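L-lysine 6-oxidase (Marinomonas mediterranea, PDB 3WEU) oxidises the side-chain amine of L-lysine with a built-in cysteine tryptophylquinone cofactor, releasing ammonium and the hydrogen peroxide that makes it antibacterial. Local coordinates at residues D290-F295 and E420-P425; A94-F99 and V119-A124. All blocks are in the same frame, centred on the assembly; numbering follows the deposited sequence.

Interaction 1 (D290-F295 and E420-P425)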
# COMPACT_ATOMS: atom_id res chain seq x y z
N ASP A 290 -32.01 49.45 -17.32
CA ASP A 290 -32.06 50.74 -16.68
C ASP A 290 -31.74 50.71 -15.19
O ASP A 290 -31.73 51.76 -14.58
CB ASP A 290 -33.41 51.44 -16.91
CG ASP A 290 -34.60 50.58 -16.57
OD1 ASP A 290 -34.44 49.40 -16.19
OD2 ASP A 290 -35.75 51.09 -16.75
N TYR A 291 -31.37 49.55 -14.62
CA TYR A 291 -31.08 49.48 -13.20
C TYR A 291 -29.80 50.20 -12.90
O TYR A 291 -28.78 49.95 -13.55
CB TYR A 291 -30.95 48.02 -12.72
CG TYR A 291 -30.69 47.90 -11.21
CD1 TYR A 291 -31.73 47.93 -10.32
CD2 TYR A 291 -29.36 47.77 -10.67
CE1 TYR A 291 -31.52 47.84 -8.95
CE2 TYR A 291 -29.16 47.69 -9.28
CZ TYR A 291 -30.25 47.69 -8.43
OH TYR A 291 -30.15 47.63 -7.06
N VAL A 292 -29.83 51.10 -11.97
CA VAL A 292 -28.63 51.88 -11.65
C VAL A 292 -27.90 51.28 -10.44
O VAL A 292 -28.46 51.21 -9.33
CB VAL A 292 -29.03 53.39 -11.38
CG1 VAL A 292 -27.84 54.21 -10.94
CG2 VAL A 292 -29.65 54.01 -12.64
N ALA A 293 -26.68 50.78 -10.62
CA ALA A 293 -25.96 50.12 -9.54
C ALA A 293 -25.44 51.18 -8.60
O ALA A 293 -25.47 52.40 -8.89
CB ALA A 293 -24.79 49.29 -10.12
N ASN A 294 -24.88 50.76 -7.50
CA ASN A 294 -24.29 51.68 -6.57
C ASN A 294 -22.81 51.23 -6.42
O ASN A 294 -22.54 50.07 -6.10
CB ASN A 294 -24.97 51.61 -5.20
CG ASN A 294 -24.25 52.47 -4.15
OD1 ASN A 294 -23.61 51.96 -3.21
ND2 ASN A 294 -24.37 53.80 -4.30
N PHE A 295 -21.87 52.19 -6.51
CA PHE A 295 -20.48 51.79 -6.43
C PHE A 295 -20.13 51.11 -5.11
O PHE A 295 -19.56 50.00 -5.09
CB PHE A 295 -19.55 52.95 -6.64
CG PHE A 295 -18.09 52.52 -6.64
CD1 PHE A 295 -17.54 51.90 -7.73
CD2 PHE A 295 -17.32 52.67 -5.48
CE1 PHE A 295 -16.24 51.47 -7.71
CE2 PHE A 295 -16.00 52.28 -5.46
CZ PHE A 295 -15.47 51.67 -6.57
N GLU A 420 -24.04 53.45 -15.53
CA GLU A 420 -25.29 53.33 -14.77
C GLU A 420 -25.03 52.99 -13.34
O GLU A 420 -25.33 51.92 -12.87
CB GLU A 420 -26.16 52.30 -15.40
CG GLU A 420 -26.49 52.57 -16.88
CD GLU A 420 -27.54 53.71 -17.05
OE1 GLU A 420 -27.82 54.49 -16.10
OE2 GLU A 420 -28.07 53.84 -18.16
N PHE A 421 -24.40 53.90 -12.64
CA PHE A 421 -24.17 53.72 -11.25
C PHE A 421 -24.02 55.01 -10.52
O PHE A 421 -23.61 56.00 -11.09
CB PHE A 421 -22.90 52.90 -10.93
CG PHE A 421 -21.60 53.58 -11.26
CD1 PHE A 421 -21.11 53.65 -12.57
CD2 PHE A 421 -20.83 54.11 -10.25
CE1 PHE A 421 -19.85 54.20 -12.85
CE2 PHE A 421 -19.63 54.73 -10.53
CZ PHE A 421 -19.13 54.78 -11.82
N THR A 422 -24.25 54.95 -9.23
CA THR A 422 -24.03 56.07 -8.37
C THR A 422 -22.91 55.89 -7.42
O THR A 422 -22.40 54.77 -7.19
CB THR A 422 -25.29 56.24 -7.48
OG1 THR A 422 -25.59 54.97 -6.89
CG2 THR A 422 -26.47 56.67 -8.31
N ALA A 423 -22.56 56.99 -6.82
CA ALA A 423 -21.64 57.09 -5.74
C ALA A 423 -22.40 57.60 -4.56
O ALA A 423 -23.33 58.40 -4.69
CB ALA A 423 -20.53 58.05 -6.13
N GLY A 424 -22.06 57.12 -3.38
CA GLY A 424 -22.70 57.51 -2.17
C GLY A 424 -23.45 56.31 -1.60
O GLY A 424 -23.37 55.20 -2.11
N PRO A 425 -24.22 56.52 -0.56
CA PRO A 425 -24.95 55.41 0.08
C PRO A 425 -26.04 54.87 -0.84
O PRO A 425 -26.64 55.56 -1.66
CB PRO A 425 -25.67 56.08 1.26
CG PRO A 425 -25.54 57.57 0.95
CD PRO A 425 -24.26 57.75 0.26
O HOH W 1 -27.96 53.82 -7.41

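Interaction 2 (A94-F99 and V119-A124). With SO4 (sulfate ion), chain C.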
# COMPACT_ATOMS: atom_id res chain seq x y z
N ALA A 94 -21.94 9.63 3.84
CA ALA A 94 -21.61 8.22 3.56
C ALA A 94 -22.72 7.50 2.74
O ALA A 94 -22.47 6.48 2.13
CB ALA A 94 -21.28 7.45 4.83
N ALA A 95 -23.89 8.07 2.74
CA ALA A 95 -25.05 7.55 2.04
C ALA A 95 -25.28 8.17 0.67
O ALA A 95 -26.14 7.71 -0.06
CB ALA A 95 -26.26 7.82 2.91
N TRP A 96 -24.49 9.21 0.30
CA TRP A 96 -24.70 9.87 -0.95
C TRP A 96 -23.84 9.31 -2.09
O TRP A 96 -23.09 8.31 -1.96
CB TRP A 96 -24.56 11.40 -0.79
CG TRP A 96 -25.34 12.23 -1.89
CD1 TRP A 96 -24.82 13.12 -2.78
CD2 TRP A 96 -26.74 12.14 -2.19
NE1 TRP A 96 -25.77 13.62 -3.57
CE2 TRP A 96 -26.97 13.02 -3.26
CE3 TRP A 96 -27.81 11.38 -1.67
CZ2 TRP A 96 -28.22 13.18 -3.82
CZ3 TRP A 96 -29.05 11.52 -2.24
CH2 TRP A 96 -29.26 12.44 -3.29
N TYR A 97 -23.97 9.96 -3.22
CA TYR A 97 -23.16 9.66 -4.39
C TYR A 97 -21.72 10.11 -4.26
O TYR A 97 -21.43 11.09 -3.59
CB TYR A 97 -23.74 10.37 -5.61
CG TYR A 97 -25.12 9.94 -5.97
CD1 TYR A 97 -25.31 8.78 -6.76
CD2 TYR A 97 -26.21 10.69 -5.65
CE1 TYR A 97 -26.56 8.37 -7.15
CE2 TYR A 97 -27.50 10.25 -6.05
CZ TYR A 97 -27.62 9.08 -6.79
OH TYR A 97 -28.75 8.63 -7.23
N GLU A 98 -20.84 9.42 -4.94
CA GLU A 98 -19.47 9.86 -5.10
C GLU A 98 -19.47 11.25 -5.82
O GLU A 98 -20.30 11.48 -6.71
CB GLU A 98 -18.71 8.82 -5.96
CG GLU A 98 -18.33 7.55 -5.21
CD GLU A 98 -17.33 6.67 -5.97
OE1 GLU A 98 -16.97 6.96 -7.14
OE2 GLU A 98 -16.87 5.67 -5.35
N PHE A 99 -18.56 12.14 -5.43
CA PHE A 99 -18.48 13.42 -6.09
C PHE A 99 -17.76 13.31 -7.44
O PHE A 99 -16.63 12.85 -7.54
CB PHE A 99 -17.82 14.50 -5.21
CG PHE A 99 -17.94 15.89 -5.83
CD1 PHE A 99 -19.15 16.56 -5.83
CD2 PHE A 99 -16.85 16.45 -6.48
CE1 PHE A 99 -19.28 17.78 -6.43
CE2 PHE A 99 -17.00 17.67 -7.10
CZ PHE A 99 -18.19 18.33 -7.05
N VAL A 119 -23.64 7.94 -11.94
CA VAL A 119 -22.77 8.19 -10.79
C VAL A 119 -22.94 7.11 -9.71
O VAL A 119 -24.02 6.84 -9.29
CB VAL A 119 -23.03 9.58 -10.17
CG1 VAL A 119 -22.00 9.90 -9.09
CG2 VAL A 119 -22.93 10.64 -11.22
N PRO A 120 -21.87 6.53 -9.24
CA PRO A 120 -22.07 5.53 -8.20
C PRO A 120 -22.32 6.04 -6.79
O PRO A 120 -21.91 7.17 -6.42
CB PRO A 120 -20.77 4.73 -8.21
CG PRO A 120 -19.76 5.59 -8.80
CD PRO A 120 -20.46 6.65 -9.65
N TRP A 121 -22.96 5.19 -5.99
CA TRP A 121 -23.21 5.51 -4.61
C TRP A 121 -21.95 5.30 -3.88
O TRP A 121 -21.21 4.37 -4.22
CB TRP A 121 -24.25 4.53 -4.02
CG TRP A 121 -25.60 4.73 -4.49
CD1 TRP A 121 -26.28 3.93 -5.36
CD2 TRP A 121 -26.48 5.85 -4.20
NE1 TRP A 121 -27.53 4.46 -5.61
CE2 TRP A 121 -27.69 5.61 -4.88
CE3 TRP A 121 -26.37 6.99 -3.40
CZ2 TRP A 121 -28.79 6.51 -4.82
CZ3 TRP A 121 -27.48 7.87 -3.32
CH2 TRP A 121 -28.68 7.61 -3.99
N ARG A 122 -21.65 6.12 -2.86
CA ARG A 122 -20.64 5.76 -1.89
C ARG A 122 -21.05 4.47 -1.14
O ARG A 122 -22.23 4.22 -1.02
CB ARG A 122 -20.41 6.89 -0.90
CG ARG A 122 -19.69 8.07 -1.52
CD ARG A 122 -19.92 9.33 -0.64
NE ARG A 122 -19.13 10.46 -1.13
CZ ARG A 122 -19.42 11.73 -0.89
NH1 ARG A 122 -20.42 12.06 -0.04
NH2 ARG A 122 -18.62 12.68 -1.40
N ASN A 123 -20.09 3.68 -0.69
CA ASN A 123 -20.38 2.41 0.05
C ASN A 123 -21.38 1.57 -0.77
O ASN A 123 -22.48 1.19 -0.31
CB ASN A 123 -20.92 2.73 1.40
CG ASN A 123 -19.85 3.46 2.25
OD1 ASN A 123 -18.84 2.90 2.58
ND2 ASN A 123 -20.11 4.74 2.56
N ALA A 124 -20.96 1.34 -2.01
CA ALA A 124 -21.83 0.79 -3.07
C ALA A 124 -22.29 -0.68 -2.82
O ALA A 124 -23.29 -1.10 -3.35
CB ALA A 124 -21.10 0.90 -4.41
S SO4 C . -16.04 10.28 -3.20
O1 SO4 C . -15.98 9.45 -4.46
O2 SO4 C . -16.65 9.34 -2.17
O3 SO4 C . -14.64 10.64 -2.74
O4 SO4 C . -16.78 11.61 -3.36
O HOH W 2 -18.74 3.76 -4.53

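Interaction 1 (D290-F295 and E420-P425)
The first torsions of Asn294 and Thr422 place CG of the one and OG1 of the other, on a sheet face that both residues share. In Asn294, CG stands anti to the backbone N (chi1 174°), beside the carbonyl carbon. In Thr422, OG1 lies between the backbone N and the carbonyl carbon (chi1 51°). The two side chains cross at about a right angle. Asn294 ND2 donates to Thr422 OG1 at 3.1 Å and to Gly424 O at 2.8 Å. Both acceptors lie close to the amide plane. Gly424 O receives the bond from above its own carbonyl plane.

The backbones form a two-stranded parallel sheet, with Ala293 bridged to Phe421 and Asn294 to Thr422. Ala293 N donates to Glu420 O at 2.9 Å, and Thr422 N to Ala293 O at 2.8 Å. Phe295 N then bonds Thr422 O at 2.7 Å. On the Ala293 side, Phe421 CD2 rests 4.0 Å from Phe295 CB. On the Asn294 side, a water donates to Ala293 O and hydrogen-bonds Thr422 OG1.

Asn294 is the N-cap of helix 295-308, and its OD1 accepts from Arg297 N. The amide is therefore gripped at both ends: OD1 serves the helix, while ND2 serves the segment that follows helix 407-418. This fixes the flip of the amide and ties the start of one helix to the chain leaving another.

Interaction 2 (A94-F99 and V119-A124)
Tyr97 and Trp121 stack face to face at the centre of an aromatic cluster completed by Trp96. The Tyr97 ring and the six-membered ring of Trp121 lie 3.8 Å apart between centroids, with planes at 15°. Trp121 turns an edge toward the face of Trp96 in an offset edge-to-face pair, planes at 78°. Tyr97 CG is anti to its carbonyl carbon, which starts the ring toward Trp121. Tyr114 also stacks on Tyr97 and takes a hydrogen bond from Trp96 NE1.

Next to the rings, two loop segments of the N-terminal region join by a single backbone bridge, Tyr97 with Trp121. Arg122 N donates to Trp96 O at 2.8 Å, and Glu98 N to Pro120 O at 2.9 Å. Asn123 ND2 reaches a lone pair of Ala94 O, while its OD1 accepts from Asp216 N.

At the polar edge, Tyr97 O sits over the centre of the Arg122 guanidinium face. Arg122 NH1 and NH2 also donate to the backbone oxygens of Lys503 and Met505, respectively. A sulfate, probably from the crystallisation liquor, lies at the guanidinium edge. Arg122 NE donates to sulfate O2 at 2.9 Å. Sulfate O4 accepts from Arg122 NH2 and, almost straight at 177°, from Phe99 N.

In the fold
The two contacts lie on opposite sides of the chain's centre, about 31 Å apart at their nearest atoms, and share no element. Interaction 2 is nearer the centre and buries more surface. It closes one long loop between strand 80-91 and helix 129-134, and aromatic stacking is prominent in it. Interaction 1 is more peripheral and joins segments 125 residues apart. Its chemistry is chiefly backbone pairing and a side-chain amide, with modest apolar packing. Both are partly buried and neither touches another subunit of the assembly. Their polar groups differ too: a neutral N-cap in interaction 1, a charged guanidinium with a sulfate in interaction 2.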